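Local coordinates for hypothetical protein (Deinococcus radiodurans, PDB 1U5K), which probably takes part in DNA repair and RecF-pathway recombination, and binds a zinc ion, at residues A[3-8]-A[57-62]; A[10-15]-A[25-30]; A[53-58]-A[75-80]; A[90-95]-A[118-123]. All blocks are in the same frame, centred on the assembly; numbering follows the deposited sequence.

Interaction 1: residues A[3-8]-A[57-62]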
loop_
_atom_site.group_PDB
_atom_site.type_symbol
_atom_site.label_atom_id
_atom_site.label_comp_id
_atom_site.label_asym_id
_atom_site.label_seq_id
_atom_site.Cartn_x
_atom_site.Cartn_y
_atom_site.Cartn_z
ATOM N N SER A 3 -9.170 -14.478 -34.218
ATOM C CA SER A 3 -8.449 -15.434 -33.374
ATOM C C SER A 3 -8.286 -15.013 -31.909
ATOM O O SER A 3 -8.274 -13.828 -31.572
ATOM C CB SER A 3 -7.096 -15.757 -34.029
ATOM O OG SER A 3 -6.008 -15.823 -33.122
ATOM N N ARG A 4 -8.149 -16.012 -31.041
ATOM C CA ARG A 4 -8.061 -15.838 -29.591
ATOM C C ARG A 4 -6.650 -15.566 -29.077
ATOM O O ARG A 4 -6.425 -15.417 -27.873
ATOM C CB ARG A 4 -8.519 -17.115 -28.895
ATOM C CG ARG A 4 -10.009 -17.315 -28.940
ATOM C CD ARG A 4 -10.503 -18.420 -28.031
ATOM N NE ARG A 4 -11.785 -18.921 -28.521
ATOM C CZ ARG A 4 -12.947 -18.279 -28.459
ATOM N NH1 ARG A 4 -13.015 -17.078 -27.904
ATOM N NH2 ARG A 4 -14.048 -18.832 -28.956
ATOM N N THR A 5 -5.703 -15.603 -30.005
ATOM C CA THR A 5 -4.297 -15.357 -29.732
ATOM C C THR A 5 -3.979 -14.002 -30.343
ATOM O O THR A 5 -4.486 -13.679 -31.410
ATOM C CB THR A 5 -3.460 -16.497 -30.334
ATOM O OG1 THR A 5 -3.734 -17.708 -29.614
ATOM C CG2 THR A 5 -1.964 -16.281 -30.122
ATOM N N ALA A 6 -3.129 -13.232 -29.672
ATOM C CA ALA A 6 -2.820 -11.860 -30.055
ATOM C C ALA A 6 -1.378 -11.535 -29.670
ATOM O O ALA A 6 -0.880 -11.991 -28.643
ATOM C CB ALA A 6 -3.783 -10.912 -29.356
ATOM N N ASN A 7 -0.706 -10.742 -30.495
ATOM C CA ASN A 7 0.593 -10.192 -30.154
ATOM C C ASN A 7 0.395 -8.834 -29.483
ATOM O O ASN A 7 -0.451 -8.034 -29.894
ATOM C CB ASN A 7 1.460 -10.071 -31.409
ATOM C CG ASN A 7 1.852 -11.426 -31.976
ATOM O OD1 ASN A 7 2.291 -12.324 -31.260
ATOM N ND2 ASN A 7 1.709 -11.574 -33.284
ATOM N N ARG A 8 1.129 -8.633 -28.393
ATOM C CA ARG A 8 1.086 -7.395 -27.631
ATOM C C ARG A 8 2.505 -7.005 -27.245
ATOM O O ARG A 8 3.409 -7.835 -27.234
ATOM C CB ARG A 8 0.202 -7.580 -26.401
ATOM C CG ARG A 8 -1.276 -7.647 -26.748
ATOM C CD ARG A 8 -1.863 -6.247 -26.880
ATOM N NE ARG A 8 -3.108 -6.406 -26.167
ATOM C CZ ARG A 8 -3.586 -5.701 -25.169
ATOM N NH1 ARG A 8 -3.062 -4.574 -24.704
ATOM N NH2 ARG A 8 -4.711 -6.184 -24.680
ATOM N N GLY A 57 7.696 -8.079 -25.819
ATOM C CA GLY A 57 6.724 -8.543 -26.793
ATOM C C GLY A 57 6.218 -9.893 -26.316
ATOM O O GLY A 57 6.988 -10.760 -25.901
ATOM N N VAL A 58 4.901 -10.040 -26.293
ATOM C CA VAL A 58 4.274 -11.246 -25.778
ATOM C C VAL A 58 3.191 -11.704 -26.742
ATOM O O VAL A 58 2.453 -10.895 -27.298
ATOM C CB VAL A 58 3.594 -11.062 -24.403
ATOM C CG1 VAL A 58 4.632 -10.926 -23.301
ATOM C CG2 VAL A 58 2.624 -9.892 -24.372
ATOM N N GLN A 59 3.119 -13.016 -26.927
ATOM C CA GLN A 59 1.964 -13.637 -27.547
ATOM C C GLN A 59 1.066 -14.147 -26.430
ATOM O O GLN A 59 1.466 -14.961 -25.608
ATOM C CB GLN A 59 2.403 -14.779 -28.461
ATOM C CG GLN A 59 1.262 -15.452 -29.192
ATOM C CD GLN A 59 1.781 -16.428 -30.219
ATOM O OE1 GLN A 59 1.961 -16.049 -31.375
ATOM N NE2 GLN A 59 2.084 -17.648 -29.795
ATOM N N VAL A 60 -0.176 -13.686 -26.425
ATOM C CA VAL A 60 -1.096 -14.076 -25.365
ATOM C C VAL A 60 -2.335 -14.759 -25.924
ATOM O O VAL A 60 -2.833 -14.403 -26.995
ATOM C CB VAL A 60 -1.583 -12.900 -24.484
ATOM C CG1 VAL A 60 -0.489 -12.490 -23.524
ATOM C CG2 VAL A 60 -2.082 -11.740 -25.307
ATOM N N TYR A 61 -2.841 -15.702 -25.140
ATOM C CA TYR A 61 -4.048 -16.448 -25.482
ATOM C C TYR A 61 -5.151 -16.127 -24.480
ATOM O O TYR A 61 -4.960 -16.318 -23.284
ATOM C CB TYR A 61 -3.733 -17.942 -25.414
ATOM C CG TYR A 61 -4.943 -18.839 -25.513
ATOM C CD1 TYR A 61 -5.523 -19.103 -26.752
ATOM C CD2 TYR A 61 -5.476 -19.463 -24.391
ATOM C CE1 TYR A 61 -6.618 -19.958 -26.865
ATOM C CE2 TYR A 61 -6.573 -20.296 -24.486
ATOM C CZ TYR A 61 -7.163 -20.519 -25.732
ATOM O OH TYR A 61 -8.259 -21.342 -25.895
ATOM N N GLN A 62 -6.295 -15.654 -24.965
ATOM C CA GLN A 62 -7.489 -15.507 -24.145
ATOM C C GLN A 62 -8.462 -16.654 -24.429
ATOM O O GLN A 62 -9.099 -16.704 -25.489
ATOM C CB GLN A 62 -8.191 -14.174 -24.411
ATOM C CG GLN A 62 -9.451 -13.967 -23.574
ATOM C CD GLN A 62 -9.155 -13.977 -22.086
ATOM O OE1 GLN A 62 -8.427 -13.109 -21.611
ATOM N NE2 GLN A 62 -9.668 -14.965 -21.360
#

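Interaction 2: residues A[10-15]-A[25-30]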
loop_
_atom_site.group_PDB
_atom_site.type_symbol
_atom_site.label_atom_id
_atom_site.label_comp_id
_atom_site.label_asym_id
_atom_site.label_seq_id
_atom_site.Cartn_x
_atom_site.Cartn_y
_atom_site.Cartn_z
ATOM N N GLY A 10 4.626 -4.177 -24.482
ATOM C CA GLY A 10 4.604 -3.113 -23.502
ATOM C C GLY A 10 5.546 -3.402 -22.360
ATOM O O GLY A 10 6.371 -4.309 -22.431
ATOM N N ILE A 11 5.357 -2.623 -21.302
ATOM C CA ILE A 11 6.255 -2.559 -20.172
ATOM C C ILE A 11 5.622 -3.207 -18.949
ATOM O O ILE A 11 4.517 -2.849 -18.544
ATOM C CB ILE A 11 6.555 -1.073 -19.899
ATOM C CG1 ILE A 11 7.327 -0.497 -21.092
ATOM C CG2 ILE A 11 7.454 -1.005 -18.679
ATOM C CD1 ILE A 11 7.488 0.980 -21.081
ATOM N N VAL A 12 6.402 -4.082 -18.328
ATOM C CA VAL A 12 6.007 -4.811 -17.138
ATOM C C VAL A 12 6.034 -3.827 -15.989
ATOM O O VAL A 12 7.066 -3.229 -15.717
ATOM C CB VAL A 12 6.984 -5.955 -16.816
ATOM C CG1 VAL A 12 6.583 -6.700 -15.563
ATOM C CG2 VAL A 12 7.063 -6.909 -17.957
ATOM N N ILE A 13 4.894 -3.633 -15.344
ATOM C CA ILE A 13 4.776 -2.751 -14.191
ATOM C C ILE A 13 4.566 -3.456 -12.849
ATOM O O ILE A 13 4.740 -2.844 -11.794
ATOM C CB ILE A 13 3.736 -1.647 -14.421
ATOM C CG1 ILE A 13 2.324 -2.203 -14.599
ATOM C CG2 ILE A 13 4.186 -0.780 -15.570
ATOM C CD1 ILE A 13 1.213 -1.245 -14.243
ATOM N N ARG A 14 4.214 -4.738 -12.889
ATOM C CA ARG A 14 4.055 -5.546 -11.690
ATOM C C ARG A 14 4.276 -7.012 -12.053
ATOM O O ARG A 14 3.826 -7.466 -13.104
ATOM C CB ARG A 14 2.675 -5.365 -11.046
ATOM C CG ARG A 14 2.675 -5.654 -9.556
ATOM C CD ARG A 14 1.375 -5.321 -8.802
ATOM N NE ARG A 14 1.011 -3.908 -8.895
ATOM C CZ ARG A 14 0.073 -3.420 -9.693
ATOM N NH1 ARG A 14 -0.674 -4.215 -10.453
ATOM N NH2 ARG A 14 -0.163 -2.118 -9.713
ATOM N N ARG A 15 4.937 -7.733 -11.151
ATOM C CA ARG A 15 5.238 -9.160 -11.276
ATOM C C ARG A 15 4.875 -9.820 -9.952
ATOM O O ARG A 15 5.310 -9.360 -8.896
ATOM C CB ARG A 15 6.719 -9.338 -11.608
ATOM C CG ARG A 15 7.286 -10.726 -11.417
ATOM C CD ARG A 15 8.781 -10.807 -11.682
ATOM N NE ARG A 15 9.287 -12.144 -11.368
ATOM C CZ ARG A 15 9.664 -13.032 -12.272
ATOM N NH1 ARG A 15 9.596 -12.742 -13.556
ATOM N NH2 ARG A 15 10.122 -14.218 -11.899
ATOM N N VAL A 25 1.706 -11.007 -14.517
ATOM C CA VAL A 25 2.249 -9.693 -14.813
ATOM C C VAL A 25 1.166 -8.741 -15.249
ATOM O O VAL A 25 0.175 -9.122 -15.865
ATOM C CB VAL A 25 3.321 -9.701 -15.901
ATOM C CG1 VAL A 25 4.624 -10.194 -15.321
ATOM C CG2 VAL A 25 2.879 -10.492 -17.113
ATOM N N THR A 26 1.363 -7.482 -14.878
ATOM C CA THR A 26 0.588 -6.419 -15.475
ATOM C C THR A 26 1.517 -5.641 -16.397
ATOM O O THR A 26 2.651 -5.333 -16.039
ATOM C CB THR A 26 -0.019 -5.562 -14.383
ATOM O OG1 THR A 26 -0.951 -6.351 -13.641
ATOM C CG2 THR A 26 -0.878 -4.460 -14.975
ATOM N N LEU A 27 1.013 -5.321 -17.581
ATOM C CA LEU A 27 1.756 -4.536 -18.543
ATOM C C LEU A 27 0.983 -3.285 -18.910
ATOM O O LEU A 27 -0.245 -3.273 -19.034
ATOM C CB LEU A 27 2.029 -5.324 -19.819
ATOM C CG LEU A 27 2.630 -6.727 -19.837
ATOM C CD1 LEU A 27 2.972 -6.989 -21.292
ATOM C CD2 LEU A 27 3.854 -6.840 -19.020
ATOM N N LEU A 28 1.727 -2.208 -19.108
ATOM C CA LEU A 28 1.176 -1.067 -19.815
ATOM C C LEU A 28 1.632 -1.146 -21.266
ATOM O O LEU A 28 2.815 -1.316 -21.540
ATOM C CB LEU A 28 1.594 0.223 -19.125
ATOM C CG LEU A 28 1.116 0.374 -17.685
ATOM C CD1 LEU A 28 1.630 1.706 -17.210
ATOM C CD2 LEU A 28 -0.385 0.227 -17.537
ATOM N N THR A 29 0.668 -1.028 -22.172
ATOM C CA THR A 29 0.843 -1.131 -23.619
ATOM C C THR A 29 0.123 -0.025 -24.385
ATOM O O THR A 29 -0.818 0.566 -23.854
ATOM C CB THR A 29 0.333 -2.482 -24.166
ATOM O OG1 THR A 29 -1.085 -2.455 -24.407
ATOM C CG2 THR A 29 0.582 -3.591 -23.168
ATOM N N PRO A 30 0.522 0.206 -25.637
ATOM C CA PRO A 30 -0.142 1.224 -26.453
ATOM C C PRO A 30 -1.619 0.944 -26.702
ATOM O O PRO A 30 -2.349 1.894 -26.976
ATOM C CB PRO A 30 0.692 1.278 -27.739
ATOM C CG PRO A 30 1.456 0.029 -27.796
ATOM C CD PRO A 30 1.629 -0.437 -26.365
HETATM O O HOH W 1 -0.403 -7.062 -11.346
#

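Interaction 3: residues A[53-58]-A[75-80]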
loop_
_atom_site.group_PDB
_atom_site.type_symbol
_atom_site.label_atom_id
_atom_site.label_comp_id
_atom_site.label_asym_id
_atom_site.label_seq_id
_atom_site.Cartn_x
_atom_site.Cartn_y
_atom_site.Cartn_z
ATOM N N PHE A 53 9.853 -3.237 -15.472
ATOM C CA PHE A 53 10.412 -2.173 -16.283
ATOM C C PHE A 53 10.946 -2.661 -17.629
ATOM O O PHE A 53 11.350 -1.856 -18.458
ATOM C CB PHE A 53 11.422 -1.311 -15.515
ATOM C CG PHE A 53 11.000 -0.968 -14.102
ATOM C CD1 PHE A 53 11.867 -1.149 -13.039
ATOM C CD2 PHE A 53 9.708 -0.574 -13.813
ATOM C CE1 PHE A 53 11.490 -0.866 -11.722
ATOM C CE2 PHE A 53 9.319 -0.304 -12.518
ATOM C CZ PHE A 53 10.195 -0.447 -11.462
ATOM N N HIS A 54 10.878 -3.954 -17.906
ATOM C CA HIS A 54 11.254 -4.446 -19.224
ATOM C C HIS A 54 10.157 -4.151 -20.239
ATOM O O HIS A 54 8.971 -4.256 -19.917
ATOM C CB HIS A 54 11.474 -5.956 -19.162
ATOM C CG HIS A 54 12.764 -6.370 -18.526
ATOM N ND1 HIS A 54 13.118 -7.695 -18.393
ATOM C CD2 HIS A 54 13.806 -5.652 -18.042
ATOM C CE1 HIS A 54 14.311 -7.775 -17.829
ATOM N NE2 HIS A 54 14.764 -6.550 -17.637
ATOM N N HIS A 55 10.547 -3.751 -21.446
ATOM C CA HIS A 55 9.628 -3.642 -22.578
ATOM C C HIS A 55 9.682 -5.015 -23.236
ATOM O O HIS A 55 10.744 -5.429 -23.704
ATOM C CB HIS A 55 10.044 -2.522 -23.551
ATOM C CG HIS A 55 9.021 -2.184 -24.592
ATOM N ND1 HIS A 55 8.779 -0.890 -24.999
ATOM C CD2 HIS A 55 8.150 -2.957 -25.283
ATOM C CE1 HIS A 55 7.817 -0.883 -25.906
ATOM N NE2 HIS A 55 7.406 -2.127 -26.086
ATOM N N VAL A 56 8.563 -5.733 -23.210
ATOM C CA VAL A 56 8.474 -7.076 -23.768
ATOM C C VAL A 56 7.444 -7.171 -24.882
ATOM O O VAL A 56 6.464 -6.428 -24.901
ATOM C CB VAL A 56 8.169 -8.121 -22.693
ATOM C CG1 VAL A 56 9.263 -8.111 -21.645
ATOM C CG2 VAL A 56 6.787 -7.901 -22.070
ATOM N N GLY A 57 7.696 -8.079 -25.819
ATOM C CA GLY A 57 6.724 -8.543 -26.793
ATOM C C GLY A 57 6.218 -9.893 -26.316
ATOM O O GLY A 57 6.988 -10.760 -25.901
ATOM N N VAL A 58 4.901 -10.040 -26.293
ATOM C CA VAL A 58 4.274 -11.246 -25.778
ATOM C C VAL A 58 3.191 -11.704 -26.742
ATOM O O VAL A 58 2.453 -10.895 -27.298
ATOM C CB VAL A 58 3.594 -11.062 -24.403
ATOM C CG1 VAL A 58 4.632 -10.926 -23.301
ATOM C CG2 VAL A 58 2.624 -9.892 -24.372
ATOM N N VAL A 75 9.373 -12.062 -25.520
ATOM C CA VAL A 75 10.645 -11.665 -26.109
ATOM C C VAL A 75 11.026 -10.296 -25.546
ATOM O O VAL A 75 10.244 -9.347 -25.614
ATOM C CB VAL A 75 10.478 -11.620 -27.643
ATOM C CG1 VAL A 75 11.538 -10.754 -28.307
ATOM C CG2 VAL A 75 10.517 -13.045 -28.193
ATOM N N LEU A 76 12.225 -10.188 -24.987
ATOM C CA LEU A 76 12.717 -8.917 -24.482
ATOM C C LEU A 76 13.037 -7.934 -25.614
ATOM O O LEU A 76 13.859 -8.211 -26.485
ATOM C CB LEU A 76 13.902 -9.170 -23.552
ATOM C CG LEU A 76 14.538 -7.941 -22.909
ATOM C CD1 LEU A 76 13.563 -7.354 -21.900
ATOM C CD2 LEU A 76 15.850 -8.346 -22.251
ATOM N N GLU A 77 12.364 -6.788 -25.623
ATOM C CA GLU A 77 12.532 -5.773 -26.656
ATOM C C GLU A 77 13.351 -4.559 -26.227
ATOM O O GLU A 77 13.838 -3.799 -27.054
ATOM C CB GLU A 77 11.169 -5.310 -27.169
ATOM C CG GLU A 77 10.456 -6.458 -27.861
ATOM C CD GLU A 77 9.061 -6.148 -28.363
ATOM O OE1 GLU A 77 8.495 -5.074 -28.070
ATOM O OE2 GLU A 77 8.523 -7.021 -29.074
ATOM N N GLY A 78 13.517 -4.378 -24.925
ATOM C CA GLY A 78 14.084 -3.154 -24.395
ATOM C C GLY A 78 14.253 -3.315 -22.900
ATOM O O GLY A 78 13.366 -3.813 -22.203
ATOM N N ALA A 79 15.435 -2.940 -22.429
ATOM C CA ALA A 79 15.718 -2.888 -21.006
ATOM C C ALA A 79 16.488 -1.615 -20.685
ATOM O O ALA A 79 17.080 -1.006 -21.574
ATOM C CB ALA A 79 16.473 -4.130 -20.566
ATOM N N LEU A 80 16.458 -1.226 -19.416
ATOM C CA LEU A 80 17.159 -0.060 -18.893
ATOM C C LEU A 80 17.932 -0.534 -17.660
ATOM O O LEU A 80 17.423 -0.469 -16.537
ATOM C CB LEU A 80 16.160 1.054 -18.569
ATOM C CG LEU A 80 15.302 1.608 -19.707
ATOM C CD1 LEU A 80 13.959 2.203 -19.244
ATOM C CD2 LEU A 80 16.051 2.681 -20.487
HETATM O O HOH W 2 14.233 -2.057 -18.037
#

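Interaction 4: residues A[90-95]-A[118-123]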
loop_
_atom_site.group_PDB
_atom_site.type_symbol
_atom_site.label_atom_id
_atom_site.label_comp_id
_atom_site.label_asym_id
_atom_site.label_seq_id
_atom_site.Cartn_x
_atom_site.Cartn_y
_atom_site.Cartn_z
ATOM N N ALA A 90 13.526 3.300 -7.543
ATOM C CA ALA A 90 12.477 3.854 -6.700
ATOM C C ALA A 90 11.538 4.753 -7.488
ATOM O O ALA A 90 10.333 4.677 -7.293
ATOM C CB ALA A 90 13.068 4.590 -5.490
ATOM N N PHE A 91 12.077 5.586 -8.375
ATOM C CA PHE A 91 11.277 6.478 -9.199
ATOM C C PHE A 91 10.579 5.749 -10.350
ATOM O O PHE A 91 9.431 6.085 -10.634
ATOM C CB PHE A 91 12.072 7.721 -9.621
ATOM C CG PHE A 91 12.266 8.706 -8.500
ATOM C CD1 PHE A 91 13.523 8.949 -7.966
ATOM C CD2 PHE A 91 11.173 9.357 -7.929
ATOM C CE1 PHE A 91 13.684 9.800 -6.865
ATOM C CE2 PHE A 91 11.341 10.236 -6.869
ATOM C CZ PHE A 91 12.599 10.456 -6.311
ATOM N N ALA A 92 11.218 4.760 -10.976
ATOM C CA ALA A 92 10.572 3.895 -11.956
ATOM C C ALA A 92 9.356 3.229 -11.313
ATOM O O ALA A 92 8.286 3.154 -11.907
ATOM C CB ALA A 92 11.533 2.818 -12.522
ATOM N N HIS A 93 9.535 2.737 -10.094
ATOM C CA HIS A 93 8.498 2.027 -9.356
ATOM C C HIS A 93 7.318 2.942 -9.016
ATOM O O HIS A 93 6.167 2.551 -9.174
ATOM C CB HIS A 93 9.161 1.471 -8.117
ATOM C CG HIS A 93 8.385 0.439 -7.363
ATOM N ND1 HIS A 93 7.453 -0.387 -7.950
ATOM C CD2 HIS A 93 8.466 0.056 -6.068
ATOM C CE1 HIS A 93 6.977 -1.221 -7.044
ATOM N NE2 HIS A 93 7.551 -0.950 -5.887
ATOM N N LEU A 94 7.608 4.166 -8.596
ATOM C CA LEU A 94 6.587 5.183 -8.420
ATOM C C LEU A 94 5.797 5.429 -9.708
ATOM O O LEU A 94 4.571 5.434 -9.670
ATOM C CB LEU A 94 7.190 6.466 -7.860
ATOM C CG LEU A 94 6.318 7.713 -7.757
ATOM C CD1 LEU A 94 5.078 7.440 -6.934
ATOM C CD2 LEU A 94 7.142 8.815 -7.129
ATOM N N MET A 95 6.465 5.640 -10.837
ATOM C CA MET A 95 5.745 5.921 -12.084
ATOM C C MET A 95 4.831 4.746 -12.404
ATOM O O MET A 95 3.709 4.977 -12.840
ATOM C CB MET A 95 6.683 6.150 -13.262
ATOM C CG MET A 95 7.530 7.396 -13.049
ATOM S SD MET A 95 6.614 8.924 -12.944
ATOM C CE MET A 95 6.218 9.018 -11.275
ATOM N N ALA A 118 8.575 7.124 -21.801
ATOM C CA ALA A 118 9.557 8.215 -21.750
ATOM C C ALA A 118 9.925 8.544 -20.310
ATOM O O ALA A 118 11.060 8.893 -20.013
ATOM C CB ALA A 118 9.018 9.459 -22.452
ATOM N N SER A 119 8.959 8.412 -19.402
ATOM C CA SER A 119 9.193 8.654 -17.990
ATOM C C SER A 119 10.230 7.684 -17.461
ATOM O O SER A 119 11.115 8.088 -16.716
ATOM C CB SER A 119 7.881 8.648 -17.178
ATOM O OG SER A 119 7.508 7.355 -16.763
ATOM N N LEU A 120 10.132 6.416 -17.836
ATOM C CA LEU A 120 11.120 5.423 -17.452
ATOM C C LEU A 120 12.510 5.681 -18.047
ATOM O O LEU A 120 13.510 5.545 -17.357
ATOM C CB LEU A 120 10.656 4.018 -17.827
ATOM C CG LEU A 120 9.407 3.482 -17.128
ATOM C CD1 LEU A 120 9.252 2.007 -17.433
ATOM C CD2 LEU A 120 9.348 3.751 -15.641
ATOM N N ARG A 121 12.584 6.027 -19.324
ATOM C CA ARG A 121 13.831 6.472 -19.937
ATOM C C ARG A 121 14.447 7.644 -19.182
ATOM O O ARG A 121 15.615 7.596 -18.823
ATOM C CB ARG A 121 13.581 6.843 -21.403
ATOM C CG ARG A 121 13.424 5.582 -22.231
ATOM C CD ARG A 121 13.478 5.763 -23.735
ATOM N NE ARG A 121 12.743 6.902 -24.256
ATOM C CZ ARG A 121 11.467 6.876 -24.614
ATOM N NH1 ARG A 121 10.705 5.799 -24.432
ATOM N NH2 ARG A 121 10.938 7.979 -25.110
ATOM N N GLY A 122 13.668 8.691 -18.925
ATOM C CA GLY A 122 14.114 9.813 -18.120
ATOM C C GLY A 122 14.642 9.471 -16.743
ATOM O O GLY A 122 15.662 10.014 -16.318
ATOM N N VAL A 123 13.953 8.585 -16.025
ATOM C CA VAL A 123 14.386 8.186 -14.695
ATOM C C VAL A 123 15.666 7.372 -14.819
ATOM O O VAL A 123 16.525 7.400 -13.940
ATOM C CB VAL A 123 13.284 7.387 -13.972
ATOM C CG1 VAL A 123 13.825 6.544 -12.842
ATOM C CG2 VAL A 123 12.192 8.325 -13.476
#

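Interaction 1: residues A[3-8]-A[57-62]
Ala6 and Val60 form a hydrogen-bonded pair between two antiparallel strands. Ala6 N donates to Val60 O, and Val60 N donates to Ala6 O at 2.9 Å. Arg8 and Val58 repeat this two-way exchange, with Val58 N 2.8 Å from Arg8 O. Beyond the strand ends, Gln62 N binds Arg4 O at 2.9 Å. Thr5 with Tyr61 and Asn7 with Gln59 are the non-hydrogen-bonded pairs. CA-H groups face carbonyls there, and Thr5 CA lies 3.2 Å from Val60 O.

The side-chain contacts are mostly van der Waals. Gln59 CG stands anti to the backbone N (chi1 -178°) and meets Thr5 CG2 at 3.5 Å. Asn7 OD1 comes to 3.7 Å from Gln59 CB, and the two amide planes differ by 21°. Thr5 OG1 sits in the plane of the Tyr61 ring, at its edge. An alanine in place of Gln59 would probably leave Thr5 CG2 without its carbon partner and open a gap beside Asn7. On the other face, Val58 CG2 touches Arg8 CB at 3.9 Å. The Arg8 chain bends at chi2 and chi3, and NH1 makes a weak hydrogen bond to Thr29 OG1.

This pairing joins the first and fourth strands in chain order and closes the OB-fold sheet on itself. Backbone bonds hold the strands together. Packing is thin on the Thr5, Asn7, Gln59 and Tyr61 face; Val58 and Val60 opposite are buried.

Interaction 2: residues A[10-15]-A[25-30]
Val12 CG2 and Leu27 CD2 press together at 3.4 Å, tighter than usual for two carbons. Val12 CG1 also reaches Val25 CG1 at 4.0 Å. On the other face, the Ile13 and Leu28 side chains meet at about a right angle, with Ile13 CD1 3.8 Å from Leu28 CG. Ile13 CG1 lies between its backbone N and carbonyl carbon (chi1 64°), a position that puts it 3.9 Å from Thr26 CG2. At Gly10 there is no room for a side chain, because a CB would run into Leu28 O and Thr29 CG2.

The pairing is antiparallel and carries a classic beta bulge, with Ile13 and Arg14 both facing Thr26. Ile13 N donates to Thr26 O at 2.9 Å, and Thr26 N donates to Arg14 O at 3.0 Å.

Toward strand 25-29 the Arg14 end is looser. Its side chain runs beside that of Thr26, but NH1 and OG1 do not meet directly. A water in the guanidinium plane accepts from Arg14 NH1 at 3.0 Å and lies close to Thr26 OG1. Arg14 NH2 forms salt bridges with Glu97 and Asp100 of helix 86-102. Arg14 also packs on Pro86 of the second subunit.

The strands form the first hairpin of the OB fold. Ile11 and Ile13 pack on helix 110-125, while Ile13 and Leu28 touch helix 86-102. Strand 32-38 continues the sheet beyond strand 23-29.

Interaction 3: residues A[53-58]-A[75-80]
His55 faces two residues at once, Glu77 and Gly78, across a classic beta bulge. The bulge lies in the hairpin of strands 55-61 and 69-78, part of the OB fold. His55 N donates to Gly78 O at 2.9 Å, while His55 O accepts from Glu77 N. Past the bulge the pairing is regular. Gly57 N donates to Val75 O, and Val75 N donates to Gly57 O at 2.7 Å.

The bulge turns Glu77 toward the other strand. Its chain is extended beyond CG and lays the carboxylate over Gly57, with OE2 3.3 Å from Gly57 CA. A CB on Gly57 would collide with that oxygen. Glu77 OE1 is 3.5 Å from His55 CD2, and the carboxylate and ring planes are 36° apart. Glu77 OE1 and His55 NE2 are each hydrogen-bonded to Ser9 OG, which ties both side chains to strand 5-17.

On the opposite face, Leu76 makes a CH-pi contact with His54. Leu76 CD1 lies 3.9 Å from the centroid of the His54 ring, 28° off the normal. Ala79 CB also approaches the ring, 4.0 Å from His54 CD2. A hydrogen bond between His54 ND1 and Ser49 O helps to hold the ring. An alanine in place of His54 would probably leave Ser49 O without this partner and Leu76 CD1 without the ring face it packs on.

Where the strands part, a water accepts from Leu80 N at 2.7 Å and gives a weak hydrogen bond to Phe53 O.

Interaction 4: residues A[90-95]-A[118-123]
Ala92 and Leu120 bring their CA atoms to 5.7 Å where two helices run antiparallel. The short segment axes are 9.3 Å apart at their closest, with 167° between their directions. Met95 and Ser119 are the next pair along, with CA atoms 7.4 Å apart. No hydrogen bond crosses between the segments.

Ala92 takes the side chains of Leu120 and Val123 against its backbone. Leu120 CD2 lies 3.9 Å from both CA and CB of Ala92. Val123 CG1 stands anti to its backbone N (chi1 159°) and comes to 3.7 Å from Ala92 N. Both methyl groups of Val123 touch Phe91 CB, while the Phe91 side chain packs on helix 129-141 and Pro237.

The pair is an antiparallel helix packing in the helical part of RecO, next to the OB fold. Phe53, just ahead of strand 55-61, packs on Ala92 from outside the pair. Ala133 of helix 129-141 lies against Met95, and Met136 of that helix against Ser119.

Ser119 OG is buried and hydrogen-bonded to Phe116 O, about one turn earlier in its own helix. Met95 CG rests 3.7 Å from Ser119 OG. The Met95 chain then bends at chi2 and chi3.

In the fold
From the N terminus, strand 5-17 enters interaction 1 first and interaction 2 next. Interaction 2 closes a short hairpin with strand 23-29 and is nested inside the longer loop closed by interaction 1. Strand 55-61 ends that loop and also opens interaction 3, which shares Gly57 and Val58 with interaction 1 and closes the hairpin with strand 69-78. Interactions 2 and 3 also meet directly, through strands 5-17 and 55-61. Interaction 4 follows in series and joins helices 86-102 and 110-125. Leu120 touches Ile11 of interaction 2 and Leu80 of interaction 3, while Phe53 reaches His93. The helices are thus packed against the OB fold.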